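PDB 6TLY: protein kinase, putative from Bodo saltans, which is a kinetochore protein and putative serine/threonine kinase whose zinc-binding central domain, the part described here, probably helps to direct it to centromeres. Local coordinates for residues Gly7-Met12 and Glu64-Lys69; Asn13-Glu18 and Cys51-Tyr56; Cys35-Leu40 and Asp57-Cys62; Cys75-Lys80 and Tyr90-Cys95. All blocks are in the same frame, centred on the assembly; numbering follows the deposited sequence. Where two conformers were deposited one is given.

Overall arrangement
From the N terminus, the loop residues 7-12 open contact 1, which closes only at 64-69, the last turn of helix 60-65 and the loop after it. Contacts 2 and 3 both fall within that span. They cross each other: 13-18 pairs with 51-56, while 35-40, lying between these, pairs with 57-62. Contact 2 ties the N-terminal loop to the turn between strands 48-51 and 56-59 round one zinc ion. Contact 3 joins strand 38-39 and the loop before it to strand 56-59 and helix 60-65 round a second. Contact 4 follows in series and closes a separate zinc finger between 75-80 and 90-95. Lys-80 of contact 4 bonds to Lys-53 of contact 2.

Contact 1: residues Gly7-Met12 and Glu64-Lys69; sequences GAIQCM and ESRKFK. With ZN (zinc ion), chain B.
Arg-66 and Gly-7 make the polar link. Arg-66 NE donates to Gly-7 O at 2.7 Å. The bond is bent, 144° at the hydrogen, and the oxygen is tilted from the guanidinium plane. A second bond stays within the 64-69 segment: Arg-66 NH1 donates to Glu-64 O at 2.8 Å, and that oxygen lies in the plane of the group. The two bonds together limit how the guanidinium can rotate. Chi2 of Arg-66 (82°) turns CD off an extended course, and the NH1 bond shows the guanidinium reaching back to the helix.

Arg-66 is where the backbone leaves helical angles after helix 60-65. Its positive phi, with two bonds back into the last turn, makes a Schellman motif.

The apolar contacts centre on Ile-9. Its CG1 sits over one guanidinium face of Arg-66, near the rim, 3.6 Å from NH2. Its CD1 packs on Glu-64 CG at 4.0 Å. The Glu-64 carboxylate itself bonds to the hydroxyls of Tyr-47 and Tyr-49. An alanine at Ile-9 would probably take the CG1 and CD1 contacts from that face of Arg-66 and the Glu-64 methylene, and open a gap there. Further on, Met-12 CE meets Lys-69 CB at 4.2 Å, while Lys-69 NZ bonds to Asn-33 O.

The metal contact lies in 7-12. Cys-11 SG binds a zinc ion at 2.5 Å, together with His-15, Cys-51 and Cys-54.

Contact 2: residues Asn13-Glu18 and Cys51-Tyr56; sequences NRHKME and CEKCDY. With ZN (zinc ion), chain B; SO4 (sulfate ion), chain F.
His-15 lies with its ring beneath the aliphatic chain of Lys-53. Lys-53 CD stands over the ring centre, 3.8 Å from the centroid and 6° off the normal, a CH-pi contact. Asn-13 O lies over the opposite face. The ring is therefore sandwiched, which helps to fix its plane. Its ND1 binds the zinc ion at 2.1 Å. Cys-51 SG and Cys-54 SG bind the same ion, each at 2.4 Å, and Cys-11 completes the site. Cys-54 SG comes at the edge of the His-15 ring.

A second-shell bond steadies that sulfur. Asn-13 ND2 donates to Cys-54 SG at 3.3 Å, nearly straight at 161°, with the sulfur close to the amide plane. The other end of the amide, Asn-13 OD1, accepts from Lys-81 N. His-15 NE2 and Lys-53 NZ each make a weak bond to one sulfate oxygen, O4. The sulfate probably comes from the crystallisation liquor.

Met-17 makes the apolar part. Its SD sits at the edge of the Tyr-56 ring, 3.7 Å from CD2, a Met-aromatic contact. The bend at chi3 (81°) sets its CE 3.5 Å from Tyr-56 CD2. Its CG packs on Cys-51 CB at 4.1 Å. Asp-55 and Tyr-56 together lie opposite Cys-51, a G1 beta bulge.

Segment 51-56 holds the turn between antiparallel strands 48-51 and 56-59, with a strand residue at each end. The loop 13-18 leads into strand 18-20, which pairs with strand 48-51 in the same sheet.

Contact 3: residues Cys35-Leu40 and Asp57-Cys62; sequences CDQPML and DVCNQC. With ZN (zinc ion), chain C.
Cys-35 and Cys-59 both carry SG between the backbone N and the carbonyl carbon, with chi1 74° in each. Cys-62 holds SG anti to its carbonyl carbon instead. These torsions point the three sulfurs at one zinc ion, and each SG binds it at 2.3 Å. Cys-32 is the fourth ligand. The ligands also touch one another: Cys-35 CB lies 3.5 Å from Cys-62 SG.

Apolar packing is slight. Met-39 is bent at chi2 and chi3, and its SD rests 3.8 Å from Cys-59 CB. The end of Gln-37 lies against the same Cys-59 and crosses the side chain of Gln-61 at about a right angle.

Backbone N-H groups grip two of the sulfurs. Gln-37 N donates to Cys-35 SG at 3.5 Å. Cys-62 N donates to Cys-59 SG at 3.4 Å and 163°. Cys-59 is the N-cap of helix 60-65, and this is its capping bond.

The site belongs to the C1-like zinc-binding part of the chain. Here the metal, more than side-chain packing, joins the two segments. Four cysteine ligands would probably leave the centre negative, and the N-H donors and the start of the helix are likely to offset part of that charge.

Contact 4: residues Cys75-Lys80 and Tyr90-Cys95; sequences CAKCGK and YHSRGC. With ZN (zinc ion), chain D.
Lys-77 reaches from the 75-80 loop to the C-terminal end of helix 85-93. Its CB packs on Cys-95 SG at 4.0 Å. Its CD passes 3.2 Å from Cys-95 O. CE turns off the extended course at chi3 (-80°) and lies near the same oxygen and Ser-92 OG. NZ then has three acceptors: Cys-95 O at 2.8 Å, Ser-92 OG at 3.0 Å and Ser-92 O at 3.1 Å. Ser-92 O also accepts from Cys-95 N, on the opposite face of its plane. An alanine at Ser-92 would probably leave the Lys-77 ammonium with two carbonyl acceptors and freer to shift.

Beside this lysine sits a zinc ion, bound by His-91 NE2 at 1.9 Å and by Cys-75, Cys-78 and Cys-95. Cys-75 SG lies in the plane of the His-91 ring, at its edge. Away from the zinc ion, His-91 ND1 donates to a water at 2.7 Å. Lys-80 NZ donates to the same water and also bonds to Lys-53 O, in the preceding zinc-binding region.

A hairpin of strands 73-74 and 81-82 supplies two cysteines from its turn. Helix 85-93 supplies His-91, and the loop after it supplies Cys-95. This is the plan of a C2H2-type zinc finger, with cysteine as the last ligand.

Contact 1: residues Gly7-Met12 and Glu64-Lys69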
loop_
_atom_site.group_PDB
_atom_site.type_symbol
_atom_site.label_atom_id
_atom_site.label_comp_id
_atom_site.label_asym_id
_atom_site.label_seq_id
_atom_site.Cartn_x
_atom_site.Cartn_y
_atom_site.Cartn_z
ATOM N N GLY A 7 6.944 -0.857 -14.136
ATOM C CA GLY A 7 7.866 0.098 -13.485
ATOM C C GLY A 7 7.270 1.426 -13.019
ATOM O O GLY A 7 8.067 2.203 -12.524
ATOM N N ALA A 8 5.950 1.675 -13.138
ATOM C CA ALA A 8 5.257 2.941 -12.724
ATOM C C ALA A 8 4.995 2.999 -11.199
ATOM O O ALA A 8 5.180 1.929 -10.629
ATOM C CB ALA A 8 3.968 3.056 -13.497
ATOM N N ILE A 9 4.612 4.107 -10.586
ATOM C CA ILE A 9 4.404 3.974 -9.117
ATOM C C ILE A 9 3.069 3.268 -8.866
ATOM O O ILE A 9 2.033 3.906 -8.895
ATOM C CB ILE A 9 4.545 5.287 -8.351
ATOM C CG1 ILE A 9 5.929 5.894 -8.574
ATOM C CG2 ILE A 9 4.272 5.038 -6.882
ATOM C CD1 ILE A 9 6.192 7.085 -7.740
ATOM N N GLN A 10 3.171 2.011 -8.490
ATOM C CA GLN A 10 2.006 1.136 -8.357
ATOM C C GLN A 10 2.010 0.365 -7.037
ATOM O O GLN A 10 3.035 0.191 -6.433
ATOM C CB GLN A 10 2.017 0.164 -9.539
ATOM N N CYS A 11 0.842 -0.147 -6.675
ATOM C CA CYS A 11 0.711 -1.012 -5.486
ATOM C C CYS A 11 1.030 -2.467 -5.868
ATOM O O CYS A 11 1.398 -2.728 -6.975
ATOM C CB CYS A 11 -0.708 -0.928 -4.956
ATOM S SG CYS A 11 -1.844 -1.764 -6.075
ATOM N N MET A 12 0.867 -3.398 -4.938
ATOM C CA MET A 12 1.183 -4.801 -5.233
ATOM C C MET A 12 0.222 -5.415 -6.245
ATOM O O MET A 12 0.566 -6.437 -6.848
ATOM C CB MET A 12 1.149 -5.680 -3.961
ATOM C CG MET A 12 1.895 -5.102 -2.790
ATOM S SD MET A 12 1.754 -6.176 -1.343
ATOM C CE MET A 12 3.104 -7.280 -1.651
ATOM N N GLU A 64 9.190 5.865 -4.949
ATOM C CA GLU A 64 9.931 6.468 -6.038
ATOM C C GLU A 64 11.110 5.598 -6.485
ATOM O O GLU A 64 11.386 5.545 -7.684
ATOM C CB GLU A 64 10.320 7.902 -5.658
ATOM C CG GLU A 64 9.071 8.781 -5.599
ATOM C CD GLU A 64 9.220 10.116 -4.894
ATOM O OE1 GLU A 64 10.370 10.477 -4.569
ATOM O OE2 GLU A 64 8.193 10.790 -4.642
ATOM N N SER A 65 11.714 4.825 -5.572
ATOM C CA SER A 65 12.786 3.895 -5.963
ATOM C C SER A 65 12.252 2.519 -6.458
ATOM O O SER A 65 13.043 1.670 -6.864
ATOM C CB SER A 65 13.788 3.709 -4.827
ATOM O OG SER A 65 13.294 2.849 -3.814
ATOM N N ARG A 66 10.923 2.315 -6.438
ATOM C CA ARG A 66 10.268 1.082 -6.855
ATOM C C ARG A 66 10.688 -0.095 -5.999
ATOM O O ARG A 66 10.909 -1.190 -6.510
ATOM C CB ARG A 66 10.452 0.796 -8.355
ATOM C CG ARG A 66 9.454 1.553 -9.189
ATOM C CD ARG A 66 9.849 2.980 -9.446
ATOM N NE ARG A 66 8.933 3.639 -10.379
ATOM C CZ ARG A 66 8.882 4.954 -10.575
ATOM N NH1 ARG A 66 9.667 5.766 -9.881
ATOM N NH2 ARG A 66 8.031 5.466 -11.457
ATOM N N LYS A 67 10.836 0.146 -4.691
ATOM C CA LYS A 67 11.173 -0.911 -3.758
ATOM C C LYS A 67 9.920 -1.743 -3.549
ATOM O O LYS A 67 8.816 -1.206 -3.498
ATOM C CB LYS A 67 11.646 -0.336 -2.419
ATOM C CG LYS A 67 13.150 -0.152 -2.358
ATOM C CD LYS A 67 13.661 -0.307 -0.933
ATOM C CE LYS A 67 13.453 -1.712 -0.412
ATOM N NZ LYS A 67 13.400 -1.737 1.070
ATOM N N PHE A 68 10.087 -3.041 -3.434
ATOM C CA PHE A 68 8.969 -3.951 -3.235
ATOM C C PHE A 68 9.231 -4.857 -2.045
ATOM O O PHE A 68 10.381 -5.091 -1.679
ATOM C CB PHE A 68 8.684 -4.782 -4.518
ATOM C CG PHE A 68 9.866 -5.564 -5.061
ATOM C CD1 PHE A 68 10.748 -4.988 -5.959
ATOM C CD2 PHE A 68 10.107 -6.863 -4.650
ATOM C CE1 PHE A 68 11.834 -5.699 -6.446
ATOM C CE2 PHE A 68 11.203 -7.568 -5.128
ATOM C CZ PHE A 68 12.047 -6.989 -6.037
ATOM N N LYS A 69 8.150 -5.336 -1.429
ATOM C CA LYS A 69 8.186 -6.286 -0.330
ATOM C C LYS A 69 8.686 -7.612 -0.917
ATOM O O LYS A 69 8.256 -8.012 -2.002
ATOM C CB LYS A 69 6.759 -6.470 0.218
ATOM C CG LYS A 69 6.669 -7.071 1.602
ATOM C CD LYS A 69 7.145 -6.132 2.660
ATOM C CE LYS A 69 6.756 -6.611 4.028
ATOM N NZ LYS A 69 6.943 -5.543 5.042
HETATM ZN ZN ZN B . -4.116 -1.382 -5.224
#

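Contact 2: residues Asn13-Glu18 and Cys51-Tyr56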
loop_
_atom_site.group_PDB
_atom_site.type_symbol
_atom_site.label_atom_id
_atom_site.label_comp_id
_atom_site.label_asym_id
_atom_site.label_seq_id
_atom_site.Cartn_x
_atom_site.Cartn_y
_atom_site.Cartn_z
ATOM N N ASN A 13 -0.988 -4.846 -6.387
ATOM C CA ASN A 13 -1.987 -5.362 -7.313
ATOM C C ASN A 13 -2.124 -4.529 -8.594
ATOM O O ASN A 13 -3.192 -4.499 -9.197
ATOM C CB ASN A 13 -3.316 -5.538 -6.595
ATOM C CG ASN A 13 -3.155 -6.550 -5.479
ATOM O OD1 ASN A 13 -2.855 -7.722 -5.733
ATOM N ND2 ASN A 13 -3.297 -6.130 -4.225
ATOM N N ARG A 14 -1.036 -3.845 -8.967
ATOM C CA ARG A 14 -0.837 -3.047 -10.172
ATOM C C ARG A 14 -1.806 -1.864 -10.371
ATOM O O ARG A 14 -2.046 -1.498 -11.513
ATOM C CB ARG A 14 -0.814 -3.950 -11.418
ATOM C CG ARG A 14 0.288 -4.993 -11.312
ATOM C CD ARG A 14 0.483 -5.816 -12.579
ATOM N NE ARG A 14 1.524 -6.833 -12.396
ATOM C CZ ARG A 14 2.829 -6.600 -12.517
ATOM N NH1 ARG A 14 3.270 -5.385 -12.829
ATOM N NH2 ARG A 14 3.705 -7.580 -12.321
ATOM N N HIS A 15 -2.262 -1.230 -9.296
ATOM C CA HIS A 15 -3.088 -0.004 -9.413
ATOM C C HIS A 15 -2.161 1.199 -9.261
ATOM O O HIS A 15 -1.149 1.082 -8.581
ATOM C CB HIS A 15 -4.156 0.117 -8.321
ATOM C CG HIS A 15 -5.031 -1.071 -8.154
ATOM N ND1 HIS A 15 -5.043 -1.811 -7.024
ATOM C CD2 HIS A 15 -5.916 -1.647 -8.984
ATOM C CE1 HIS A 15 -5.881 -2.799 -7.161
ATOM N NE2 HIS A 15 -6.424 -2.730 -8.346
ATOM N N LYS A 16 -2.536 2.320 -9.853
ATOM C CA LYS A 16 -1.723 3.543 -9.682
ATOM C C LYS A 16 -1.936 4.059 -8.248
ATOM O O LYS A 16 -3.037 4.004 -7.769
ATOM C CB LYS A 16 -2.083 4.583 -10.748
ATOM C CG LYS A 16 -1.735 6.019 -10.380
ATOM C CD LYS A 16 -1.679 7.020 -11.482
ATOM C CE LYS A 16 -1.332 8.399 -10.959
ATOM N NZ LYS A 16 -0.805 9.287 -12.019
ATOM N N MET A 17 -0.906 4.579 -7.616
ATOM C CA MET A 17 -1.063 5.070 -6.232
ATOM C C MET A 17 -1.180 6.595 -6.175
ATOM O O MET A 17 -0.655 7.259 -7.043
ATOM C CB MET A 17 0.093 4.573 -5.377
ATOM C CG MET A 17 -0.055 3.115 -5.086
ATOM S SD MET A 17 1.229 2.486 -4.098
ATOM C CE MET A 17 0.700 2.991 -2.480
ATOM N N GLU A 18 -1.912 7.081 -5.177
ATOM C CA GLU A 18 -2.134 8.526 -4.976
ATOM C C GLU A 18 -1.049 9.075 -4.040
ATOM O O GLU A 18 -0.819 8.494 -3.014
ATOM C CB GLU A 18 -3.531 8.716 -4.382
ATOM C CG GLU A 18 -4.024 10.148 -4.319
ATOM C CD GLU A 18 -5.450 10.334 -3.798
ATOM O OE1 GLU A 18 -6.248 9.406 -3.927
ATOM O OE2 GLU A 18 -5.753 11.401 -3.241
ATOM N N CYS A 51 -2.673 3.234 -1.974
ATOM C CA CYS A 51 -3.752 2.638 -2.767
ATOM C C CYS A 51 -4.907 2.331 -1.804
ATOM O O CYS A 51 -4.771 1.457 -0.975
ATOM C CB CYS A 51 -3.355 1.369 -3.470
ATOM S SG CYS A 51 -4.811 0.735 -4.331
ATOM N N GLU A 52 -5.987 3.091 -1.938
ATOM C CA GLU A 52 -7.121 3.011 -1.025
ATOM C C GLU A 52 -7.826 1.674 -1.124
ATOM O O GLU A 52 -8.141 1.066 -0.099
ATOM C CB GLU A 52 -8.109 4.160 -1.282
ATOM C CG GLU A 52 -9.238 4.224 -0.250
ATOM C CD GLU A 52 -8.784 4.401 1.190
ATOM O OE1 GLU A 52 -8.048 5.375 1.463
ATOM O OE2 GLU A 52 -9.179 3.582 2.056
ATOM N N LYS A 53 -7.984 1.169 -2.344
ATOM C CA LYS A 53 -8.676 -0.104 -2.541
ATOM C C LYS A 53 -7.877 -1.305 -2.013
ATOM O O LYS A 53 -8.479 -2.318 -1.668
ATOM C CB LYS A 53 -9.117 -0.285 -3.998
ATOM C CG LYS A 53 -7.986 -0.498 -4.970
ATOM C CD LYS A 53 -8.195 0.281 -6.271
ATOM C CE LYS A 53 -9.327 -0.240 -7.115
ATOM N NZ LYS A 53 -9.297 0.346 -8.492
ATOM N N CYS A 54 -6.550 -1.192 -1.906
ATOM C CA CYS A 54 -5.722 -2.270 -1.361
ATOM C C CYS A 54 -5.317 -2.049 0.094
ATOM O O CYS A 54 -4.708 -2.955 0.664
ATOM C CB CYS A 54 -4.477 -2.477 -2.223
ATOM S SG CYS A 54 -4.804 -3.177 -3.862
ATOM N N ASP A 55 -5.535 -0.834 0.667
ATOM C CA ASP A 55 -5.066 -0.429 2.017
ATOM C C ASP A 55 -3.536 -0.633 2.047
ATOM O O ASP A 55 -3.012 -1.373 2.881
ATOM C CB ASP A 55 -5.743 -1.223 3.154
ATOM C CG ASP A 55 -5.287 -0.757 4.527
ATOM O OD1 ASP A 55 -5.026 0.450 4.684
ATOM O OD2 ASP A 55 -5.173 -1.603 5.432
ATOM N N TYR A 56 -2.875 -0.066 1.050
ATOM C CA TYR A 56 -1.419 -0.194 0.855
ATOM C C TYR A 56 -0.795 1.190 0.985
ATOM O O TYR A 56 -1.125 2.040 0.210
ATOM C CB TYR A 56 -1.138 -0.784 -0.519
ATOM C CG TYR A 56 0.295 -1.117 -0.804
ATOM C CD1 TYR A 56 0.955 -2.099 -0.099
ATOM C CD2 TYR A 56 0.986 -0.465 -1.801
ATOM C CE1 TYR A 56 2.262 -2.443 -0.384
ATOM C CE2 TYR A 56 2.293 -0.795 -2.099
ATOM C CZ TYR A 56 2.942 -1.775 -1.384
ATOM O OH TYR A 56 4.217 -2.092 -1.700
HETATM ZN ZN ZN B . -4.116 -1.382 -5.224
HETATM S S SO4 F . -9.367 -2.867 -10.844
HETATM O O1 SO4 F . -10.650 -2.792 -11.549
HETATM O O2 SO4 F . -8.535 -1.722 -11.211
HETATM O O3 SO4 F . -8.647 -4.088 -11.202
HETATM O O4 SO4 F . -9.621 -2.850 -9.397
#

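Contact 3: residues Cys35-Leu40 and Asp57-Cys62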
loop_
_atom_site.group_PDB
_atom_site.type_symbol
_atom_site.label_atom_id
_atom_site.label_comp_id
_atom_site.label_asym_id
_atom_site.label_seq_id
_atom_site.Cartn_x
_atom_site.Cartn_y
_atom_site.Cartn_z
ATOM N N CYS A 35 9.352 -0.849 3.820
ATOM C CA CYS A 35 10.548 -0.761 4.667
ATOM C C CYS A 35 10.285 -0.728 6.179
ATOM O O CYS A 35 11.245 -0.647 6.924
ATOM C CB CYS A 35 11.396 0.436 4.246
ATOM S SG CYS A 35 10.693 2.033 4.736
ATOM N N ASP A 36 9.028 -0.642 6.618
ATOM C CA ASP A 36 8.632 -0.586 8.028
ATOM C C ASP A 36 9.001 0.735 8.757
ATOM O O ASP A 36 8.805 0.824 9.970
ATOM C CB ASP A 36 9.161 -1.814 8.811
ATOM C CG ASP A 36 8.364 -2.108 10.061
ATOM O OD1 ASP A 36 7.147 -1.796 10.078
ATOM O OD2 ASP A 36 8.959 -2.629 11.041
ATOM N N GLN A 37 9.497 1.751 8.040
ATOM C CA GLN A 37 9.847 3.041 8.658
ATOM C C GLN A 37 8.553 3.725 9.161
ATOM O O GLN A 37 7.549 3.719 8.456
ATOM C CB GLN A 37 10.613 3.922 7.644
ATOM C CG GLN A 37 10.512 5.446 7.790
ATOM C CD GLN A 37 11.129 6.174 6.615
ATOM O OE1 GLN A 37 10.474 6.431 5.589
ATOM N NE2 GLN A 37 12.406 6.536 6.733
ATOM N N PRO A 38 8.546 4.241 10.406
ATOM C CA PRO A 38 7.337 4.907 10.909
ATOM C C PRO A 38 7.138 6.240 10.200
ATOM O O PRO A 38 8.072 7.015 10.029
ATOM C CB PRO A 38 7.626 5.108 12.404
ATOM C CG PRO A 38 9.092 5.172 12.498
ATOM C CD PRO A 38 9.655 4.301 11.380
ATOM N N MET A 39 5.920 6.489 9.762
ATOM C CA MET A 39 5.570 7.716 9.060
ATOM C C MET A 39 4.438 8.317 9.891
ATOM O O MET A 39 3.273 8.001 9.695
ATOM C CB MET A 39 5.113 7.401 7.624
ATOM C CG MET A 39 6.191 6.714 6.787
ATOM S SD MET A 39 7.575 7.819 6.338
ATOM C CE MET A 39 6.718 9.039 5.455
ATOM N N LEU A 40 4.797 9.109 10.897
ATOM C CA LEU A 40 3.809 9.708 11.825
ATOM C C LEU A 40 3.391 11.119 11.382
ATOM O O LEU A 40 2.380 11.596 11.856
ATOM C CB LEU A 40 4.406 9.720 13.235
ATOM C CG LEU A 40 5.024 8.406 13.698
ATOM C CD1 LEU A 40 5.744 8.573 15.016
ATOM C CD2 LEU A 40 3.963 7.347 13.819
ATOM N N ASP A 57 0.063 1.341 1.980
ATOM C CA ASP A 57 0.736 2.599 2.312
ATOM C C ASP A 57 2.227 2.467 2.189
ATOM O O ASP A 57 2.800 1.575 2.796
ATOM C CB ASP A 57 0.474 2.931 3.786
ATOM C CG ASP A 57 -0.963 3.231 4.071
ATOM O OD1 ASP A 57 -1.583 3.929 3.257
ATOM O OD2 ASP A 57 -1.482 2.732 5.102
ATOM N N VAL A 58 2.826 3.317 1.408
ATOM C CA VAL A 58 4.317 3.321 1.250
ATOM C C VAL A 58 4.950 4.751 1.421
ATOM O O VAL A 58 4.454 5.913 0.986
ATOM C CB VAL A 58 4.682 2.685 -0.104
ATOM C CG1 VAL A 58 4.178 3.493 -1.277
ATOM C CG2 VAL A 58 6.164 2.420 -0.252
ATOM N N CYS A 59 6.179 4.772 1.975
ATOM C CA CYS A 59 6.897 6.057 2.127
ATOM C C CYS A 59 7.363 6.544 0.726
ATOM O O CYS A 59 7.419 5.749 -0.214
ATOM C CB CYS A 59 8.075 5.929 3.108
ATOM S SG CYS A 59 9.527 5.041 2.460
ATOM N N ASN A 60 7.709 7.844 0.587
ATOM C CA ASN A 60 8.134 8.359 -0.708
ATOM C C ASN A 60 9.407 7.669 -1.205
ATOM O O ASN A 60 9.554 7.488 -2.410
ATOM C CB ASN A 60 8.330 9.864 -0.663
ATOM C CG ASN A 60 9.281 10.311 0.420
ATOM O OD1 ASN A 60 8.998 10.199 1.615
ATOM N ND2 ASN A 60 10.443 10.839 0.025
ATOM N N GLN A 61 10.311 7.290 -0.281
ATOM C CA GLN A 61 11.590 6.647 -0.609
ATOM C C GLN A 61 11.369 5.299 -1.280
ATOM O O GLN A 61 11.954 5.046 -2.331
ATOM C CB GLN A 61 12.444 6.480 0.663
ATOM C CG GLN A 61 13.620 7.442 0.763
ATOM C CD GLN A 61 14.023 7.751 2.197
ATOM O OE1 GLN A 61 13.559 7.121 3.165
ATOM N NE2 GLN A 61 14.902 8.737 2.367
ATOM N N CYS A 62 10.504 4.453 -0.704
ATOM C CA CYS A 62 10.225 3.148 -1.297
ATOM C C CYS A 62 9.446 3.296 -2.620
ATOM O O CYS A 62 9.765 2.622 -3.609
ATOM C CB CYS A 62 9.492 2.237 -0.314
ATOM S SG CYS A 62 10.486 1.671 1.089
HETATM ZN ZN ZN C . 9.464 2.740 2.870
#

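Contact 4: residues Cys75-Lys80 and Tyr90-Cys95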
loop_
_atom_site.group_PDB
_atom_site.type_symbol
_atom_site.label_atom_id
_atom_site.label_comp_id
_atom_site.label_asym_id
_atom_site.label_seq_id
_atom_site.Cartn_x
_atom_site.Cartn_y
_atom_site.Cartn_z
ATOM N N CYS A 75 -4.693 -13.796 -1.160
ATOM C CA CYS A 75 -5.998 -14.291 -0.788
ATOM C C CYS A 75 -6.356 -15.416 -1.744
ATOM O O CYS A 75 -6.334 -15.222 -2.962
ATOM C CB CYS A 75 -7.039 -13.174 -0.828
ATOM S SG CYS A 75 -8.731 -13.757 -0.562
ATOM N N ALA A 76 -6.695 -16.592 -1.204
ATOM C CA ALA A 76 -7.070 -17.724 -2.042
ATOM C C ALA A 76 -8.375 -17.476 -2.790
ATOM O O ALA A 76 -8.558 -18.017 -3.869
ATOM C CB ALA A 76 -7.199 -18.984 -1.190
ATOM N N LYS A 77 -9.278 -16.664 -2.230
ATOM C CA LYS A 77 -10.599 -16.471 -2.808
ATOM C C LYS A 77 -10.666 -15.462 -3.962
ATOM O O LYS A 77 -11.479 -15.654 -4.869
ATOM C CB LYS A 77 -11.587 -16.114 -1.695
ATOM C CG LYS A 77 -11.681 -17.263 -0.690
ATOM C CD LYS A 77 -12.298 -16.838 0.615
ATOM C CE LYS A 77 -11.320 -16.127 1.516
ATOM N NZ LYS A 77 -11.925 -15.878 2.854
ATOM N N CYS A 78 -9.800 -14.424 -3.967
ATOM C CA CYS A 78 -9.845 -13.431 -5.054
ATOM C C CYS A 78 -8.504 -13.189 -5.757
ATOM O O CYS A 78 -8.472 -12.505 -6.777
ATOM C CB CYS A 78 -10.448 -12.121 -4.562
ATOM S SG CYS A 78 -9.418 -11.225 -3.368
ATOM N N GLY A 79 -7.416 -13.698 -5.194
ATOM C CA GLY A 79 -6.079 -13.551 -5.750
ATOM C C GLY A 79 -5.338 -12.293 -5.320
ATOM O O GLY A 79 -4.185 -12.113 -5.685
ATOM N N LYS A 80 -5.987 -11.402 -4.584
ATOM C CA LYS A 80 -5.384 -10.132 -4.153
ATOM C C LYS A 80 -4.139 -10.348 -3.270
ATOM O O LYS A 80 -4.151 -11.216 -2.396
ATOM C CB LYS A 80 -6.434 -9.325 -3.392
ATOM C CG LYS A 80 -6.221 -7.833 -3.362
ATOM C CD LYS A 80 -7.542 -7.164 -2.976
ATOM C CE LYS A 80 -7.484 -5.656 -3.050
ATOM N NZ LYS A 80 -8.492 -5.040 -2.136
ATOM N N TYR A 90 -7.313 -9.451 7.758
ATOM C CA TYR A 90 -8.412 -8.470 7.820
ATOM C C TYR A 90 -9.256 -8.574 6.546
ATOM O O TYR A 90 -10.477 -8.620 6.636
ATOM C CB TYR A 90 -7.905 -7.027 7.952
ATOM C CG TYR A 90 -7.162 -6.702 9.223
ATOM C CD1 TYR A 90 -7.466 -7.346 10.413
ATOM C CD2 TYR A 90 -6.221 -5.683 9.259
ATOM C CE1 TYR A 90 -6.808 -7.025 11.596
ATOM C CE2 TYR A 90 -5.551 -5.361 10.429
ATOM C CZ TYR A 90 -5.865 -6.016 11.602
ATOM O OH TYR A 90 -5.181 -5.692 12.753
ATOM N N HIS A 91 -8.612 -8.677 5.368
ATOM C CA HIS A 91 -9.316 -8.813 4.093
ATOM C C HIS A 91 -10.155 -10.094 4.052
ATOM O O HIS A 91 -11.326 -10.049 3.683
ATOM C CB HIS A 91 -8.301 -8.841 2.913
ATOM C CG HIS A 91 -8.875 -9.275 1.589
ATOM N ND1 HIS A 91 -9.545 -8.386 0.764
ATOM C CD2 HIS A 91 -8.865 -10.492 0.992
ATOM C CE1 HIS A 91 -9.896 -9.079 -0.307
ATOM N NE2 HIS A 91 -9.502 -10.351 -0.217
ATOM N N SER A 92 -9.523 -11.237 4.354
ATOM C CA SER A 92 -10.110 -12.566 4.279
ATOM C C SER A 92 -11.393 -12.733 5.105
ATOM O O SER A 92 -12.304 -13.436 4.675
ATOM C CB SER A 92 -9.072 -13.622 4.651
ATOM O OG SER A 92 -9.479 -14.904 4.203
ATOM N N ARG A 93 -11.488 -12.063 6.247
ATOM C CA ARG A 93 -12.673 -12.113 7.104
ATOM C C ARG A 93 -13.944 -11.701 6.334
ATOM O O ARG A 93 -14.996 -12.328 6.487
ATOM C CB ARG A 93 -12.457 -11.198 8.317
ATOM C CG ARG A 93 -13.635 -11.158 9.284
ATOM C CD ARG A 93 -13.442 -12.075 10.479
ATOM N NE ARG A 93 -12.235 -11.731 11.230
ATOM C CZ ARG A 93 -11.679 -12.505 12.159
ATOM N NH1 ARG A 93 -12.221 -13.679 12.466
ATOM N NH2 ARG A 93 -10.575 -12.115 12.783
ATOM N N GLY A 94 -13.797 -10.717 5.442
ATOM C CA GLY A 94 -14.893 -10.205 4.636
ATOM C C GLY A 94 -14.875 -10.607 3.174
ATOM O O GLY A 94 -15.676 -10.091 2.405
ATOM N N CYS A 95 -14.008 -11.545 2.776
ATOM C CA CYS A 95 -13.921 -11.970 1.377
ATOM C C CYS A 95 -14.440 -13.361 1.132
ATOM O O CYS A 95 -13.979 -14.314 1.741
ATOM C CB CYS A 95 -12.506 -11.814 0.819
ATOM S SG CYS A 95 -12.347 -12.273 -0.933
HETATM ZN ZN ZN D . -10.060 -11.904 -1.246
HETATM O O HOH W 1 -9.401 -5.666 0.770
#